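Local coordinates for glucose-resistance amylase regulator (PDB 4RK6), which binds D-glucose in the cleft of a periplasmic-binding-protein-like core and probably acts as a LacI-family transcriptional regulator that recognises DNA, at residues D83-E87 against E88-V92; Y56-F59 against Q60-S64. All blocks are in the same frame, centred on the assembly; numbering follows the deposited sequence.

Contact 1 (D83-E87 against E88-V92); sequences DKLLE and EQISV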
# COMPACT_ATOMS: atom_id res chain seq x y z
N ASP A 83 -11.11 22.06 -16.60
CA ASP A 83 -11.82 22.79 -17.64
C ASP A 83 -11.98 22.01 -18.95
O ASP A 83 -13.08 21.93 -19.46
CB ASP A 83 -11.15 24.14 -17.95
CG ASP A 83 -11.41 25.18 -16.87
OD1 ASP A 83 -12.61 25.44 -16.56
OD2 ASP A 83 -10.42 25.74 -16.34
N LYS A 84 -10.91 21.42 -19.48
CA LYS A 84 -11.02 20.69 -20.74
C LYS A 84 -12.00 19.50 -20.63
O LYS A 84 -12.78 19.24 -21.55
CB LYS A 84 -9.64 20.23 -21.24
CG LYS A 84 -8.84 21.37 -21.90
CD LYS A 84 -7.51 20.84 -22.43
CE LYS A 84 -6.97 21.65 -23.60
NZ LYS A 84 -7.89 21.63 -24.77
N LEU A 85 -12.00 18.83 -19.49
CA LEU A 85 -12.93 17.69 -19.32
C LEU A 85 -14.36 18.17 -19.23
O LEU A 85 -15.23 17.68 -19.95
CB LEU A 85 -12.56 16.85 -18.08
CG LEU A 85 -11.24 16.10 -18.21
CD1 LEU A 85 -10.78 15.67 -16.84
CD2 LEU A 85 -11.36 14.89 -19.14
N LEU A 86 -14.61 19.19 -18.42
CA LEU A 86 -15.96 19.74 -18.33
C LEU A 86 -16.46 20.22 -19.68
O LEU A 86 -17.63 20.05 -20.01
CB LEU A 86 -16.01 20.88 -17.32
CG LEU A 86 -15.79 20.57 -15.84
CD1 LEU A 86 -15.64 21.87 -15.06
CD2 LEU A 86 -16.93 19.74 -15.26
N GLU A 87 -15.55 20.80 -20.47
CA GLU A 87 -15.90 21.34 -21.78
C GLU A 87 -16.16 20.24 -22.81
O GLU A 87 -16.75 20.51 -23.84
CB GLU A 87 -14.81 22.31 -22.24
CG GLU A 87 -14.73 23.55 -21.35
CD GLU A 87 -13.50 24.41 -21.59
OE1 GLU A 87 -12.82 24.20 -22.61
OE2 GLU A 87 -13.23 25.28 -20.74
N GLU A 88 -15.76 19.00 -22.50
CA GLU A 88 -16.12 17.83 -23.33
C GLU A 88 -17.38 17.13 -22.80
O GLU A 88 -17.71 16.03 -23.24
CB GLU A 88 -14.97 16.81 -23.38
CG GLU A 88 -13.67 17.32 -23.97
CD GLU A 88 -13.71 17.49 -25.48
OE1 GLU A 88 -12.82 18.20 -26.01
OE2 GLU A 88 -14.60 16.93 -26.15
N GLN A 89 -18.09 17.77 -21.87
CA GLN A 89 -19.31 17.25 -21.25
C GLN A 89 -19.04 15.96 -20.43
O GLN A 89 -19.89 15.08 -20.32
CB GLN A 89 -20.43 17.04 -22.29
CG GLN A 89 -20.94 18.34 -22.92
CD GLN A 89 -19.99 18.92 -23.96
OE1 GLN A 89 -19.59 18.23 -24.91
NE2 GLN A 89 -19.62 20.19 -23.80
N ILE A 90 -17.85 15.88 -19.86
CA ILE A 90 -17.46 14.80 -18.94
C ILE A 90 -17.61 15.33 -17.52
O ILE A 90 -17.18 16.45 -17.22
CB ILE A 90 -16.02 14.35 -19.22
CG1 ILE A 90 -15.94 13.79 -20.64
CG2 ILE A 90 -15.54 13.35 -18.18
CD1 ILE A 90 -14.53 13.46 -21.08
N SER A 91 -18.25 14.56 -16.65
CA SER A 91 -18.39 14.93 -15.26
C SER A 91 -17.07 14.81 -14.54
O SER A 91 -16.32 13.87 -14.76
CB SER A 91 -19.42 14.04 -14.55
OG SER A 91 -20.71 14.34 -15.02
N VAL A 92 -16.80 15.77 -13.68
CA VAL A 92 -15.57 15.76 -12.90
C VAL A 92 -15.98 15.92 -11.47
O VAL A 92 -16.72 16.84 -11.14
CB VAL A 92 -14.60 16.88 -13.32
CG1 VAL A 92 -13.33 16.82 -12.51
CG2 VAL A 92 -14.28 16.80 -14.81
O HOH W 1 -12.00 20.30 -24.12
O HOH W 2 -19.88 21.34 -21.48

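Contact 2 (Y56-F59 against Q60-S64); sequences YQVF and QTLLS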
# COMPACT_ATOMS: atom_id res chain seq x y z
N TYR A 56 -0.88 16.07 -20.00
CA TYR A 56 -1.69 16.25 -21.19
C TYR A 56 -1.95 14.92 -21.91
O TYR A 56 -3.04 14.71 -22.43
CB TYR A 56 -1.11 17.31 -22.14
CG TYR A 56 -2.08 17.63 -23.26
CD1 TYR A 56 -3.22 18.39 -23.02
CD2 TYR A 56 -1.89 17.12 -24.55
CE1 TYR A 56 -4.13 18.66 -24.03
CE2 TYR A 56 -2.79 17.39 -25.56
CZ TYR A 56 -3.91 18.16 -25.30
OH TYR A 56 -4.80 18.43 -26.31
N GLN A 57 -0.97 14.02 -21.92
CA GLN A 57 -1.14 12.68 -22.51
C GLN A 57 -2.22 11.89 -21.76
O GLN A 57 -3.07 11.26 -22.39
CB GLN A 57 0.18 11.88 -22.52
CG GLN A 57 1.31 12.50 -23.33
CD GLN A 57 0.90 12.84 -24.75
OE1 GLN A 57 0.34 12.01 -25.47
NE2 GLN A 57 1.18 14.07 -25.18
N VAL A 58 -2.17 11.93 -20.43
CA VAL A 58 -3.20 11.33 -19.59
C VAL A 58 -4.58 11.86 -19.96
O VAL A 58 -5.53 11.10 -20.07
CB VAL A 58 -2.94 11.60 -18.09
CG1 VAL A 58 -4.15 11.21 -17.23
CG2 VAL A 58 -1.71 10.86 -17.62
N PHE A 59 -4.68 13.17 -20.14
CA PHE A 59 -5.94 13.75 -20.54
C PHE A 59 -6.39 13.21 -21.90
O PHE A 59 -7.56 12.86 -22.07
CB PHE A 59 -5.86 15.29 -20.59
CG PHE A 59 -6.94 15.90 -21.39
CD1 PHE A 59 -8.22 16.03 -20.85
CD2 PHE A 59 -6.72 16.36 -22.68
CE1 PHE A 59 -9.24 16.57 -21.60
CE2 PHE A 59 -7.74 16.90 -23.43
CZ PHE A 59 -9.01 17.02 -22.89
N GLN A 60 -5.49 13.14 -22.87
CA GLN A 60 -5.84 12.56 -24.17
C GLN A 60 -6.38 11.11 -24.06
O GLN A 60 -7.27 10.74 -24.81
CB GLN A 60 -4.67 12.65 -25.14
CG GLN A 60 -4.41 14.07 -25.60
CD GLN A 60 -3.18 14.18 -26.49
OE1 GLN A 60 -3.24 14.76 -27.58
NE2 GLN A 60 -2.06 13.64 -26.03
N THR A 61 -5.82 10.34 -23.12
CA THR A 61 -6.25 8.97 -22.80
C THR A 61 -7.66 8.94 -22.19
O THR A 61 -8.45 8.04 -22.44
CB THR A 61 -5.25 8.31 -21.82
OG1 THR A 61 -3.99 8.12 -22.48
CG2 THR A 61 -5.74 6.97 -21.28
N LEU A 62 -7.98 9.94 -21.38
CA LEU A 62 -9.32 10.06 -20.80
C LEU A 62 -10.42 10.36 -21.82
O LEU A 62 -11.39 9.61 -21.88
CB LEU A 62 -9.32 11.03 -19.62
CG LEU A 62 -8.51 10.52 -18.41
CD1 LEU A 62 -8.19 11.61 -17.39
CD2 LEU A 62 -9.17 9.35 -17.72
N LEU A 63 -10.29 11.40 -22.65
CA LEU A 63 -11.36 11.64 -23.65
C LEU A 63 -11.39 10.64 -24.81
O LEU A 63 -12.47 10.37 -25.35
CB LEU A 63 -11.42 13.09 -24.14
CG LEU A 63 -10.42 13.63 -25.15
CD1 LEU A 63 -10.94 14.92 -25.78
CD2 LEU A 63 -9.09 13.88 -24.48
N SER A 64 -10.24 10.06 -25.17
CA SER A 64 -10.20 9.04 -26.23
C SER A 64 -10.84 7.71 -25.81
O SER A 64 -11.31 6.95 -26.66
CB SER A 64 -8.77 8.81 -26.74
OG SER A 64 -7.94 8.26 -25.73

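Contact 1 (D83-E87 against E88-V92)
The carbonyl of Lys84 meets the amide of Glu88 one turn on, but the bond between Lys84 O and Glu88 N is weak and bent, with an N-H...O angle of 125°. A water bridges the same two residues, donating to Lys84 O and to Glu88 OE1. Glu88 can share it because its chain bends at chi2 (-73°) and turns back over the end of the helix, its CG resting against Lys84 O. The carbonyl oxygen of Leu85 takes two amides from opposite faces of its plane: Glu88 N lies 2.9 Å from Leu85 O, well above that plane, while Ile90 N lies 3.2 Å from Leu85 O and approaches on a straighter N-H line. Together with the bond from Gln89 N to Leu86 O (3.0 Å), this makes a Schellman motif, in which Gln89, at positive phi, is the C-prime residue that ends helix 79-87 and turns the chain into strand 91-95. Apolar side chains close the turn from inside. CD2 of Leu85 lies 4.0 Å from CD1 of Ile90, and Leu85 CB is 3.7 Å from Val92 CG2; strand 69-72 backs all three through Val70 and Met72. Leu86 crosses Val92 at about a right angle, its CD2 4.0 Å from Val92 CG2, while a second water donates to Leu86 O and accepts from Gln89 NE2. At Glu87 the carbonyl O comes within 2.9 Å of Gln89 NE2, the Gln89 side chain being folded back by its bend at chi2.

Contact 2 (Y56-F59 against Q60-S64)
With CG swung away from the backbone N (chi1 162°), Phe59 leans its ring toward the C-terminal end of the helix, and Leu63, whose chi1 of 76° sets CG between its own N and carbonyl carbon, folds CD2 over one face of that ring. CD2 of Leu63 sits 3.7 Å from the centroid of the Phe59 ring, 21° off the normal and shifted toward the rim: a CH-pi contact between residues one helical turn apart. Tyr56 meets the extended Gln60 chain obliquely; Tyr56 CE2 and Gln60 OE1 are 3.3 Å apart. Gln60 also runs beside Gln57, pointing the same way, where NE2 of Gln60 comes within 3.0 Å of Gln57 OE1 at an angle too poor for a hydrogen bond. Regular backbone bonds hold the turns, among them Leu63 N to Phe59 O at 3.1 Å. Thr61 OG1 adds a weak bond to Gln57 O, and Ser64 OG donates to Gln60 O (2.7 Å), which already receives Ser64 N. Val58 and Leu62 lie side by side, CG1 of Val58 4.1 Å from CD1 of Leu62. In helix 52-64, Val58 packs on Thr46 and Leu48 of strand 42-48, Tyr56 and Phe59 turn to helix 79-87, and Gln57, Val58 and Thr61 pack against Glu42 of the second subunit.

In the fold
Both contacts belong to the N-terminal lobe, and contact 2 precedes contact 1 in sequence, strand 69-72 lying between them. Their centres are about 12 Å apart, with helices 52-64 and 79-87 packed side by side against the parallel strands. The two meet directly: Phe59 touches both Lys84 and Leu85, Tyr56 reaches Lys84, and Leu63 packs on Glu88. Contact 1 closes the helix of the beta-alpha-beta unit 69-72, 79-87, 91-95, whereas contact 2 occupies the preceding helix. Neither includes a residue of the glucose pocket; both are packing within this lobe, and of the two only contact 2 is touched by the second subunit.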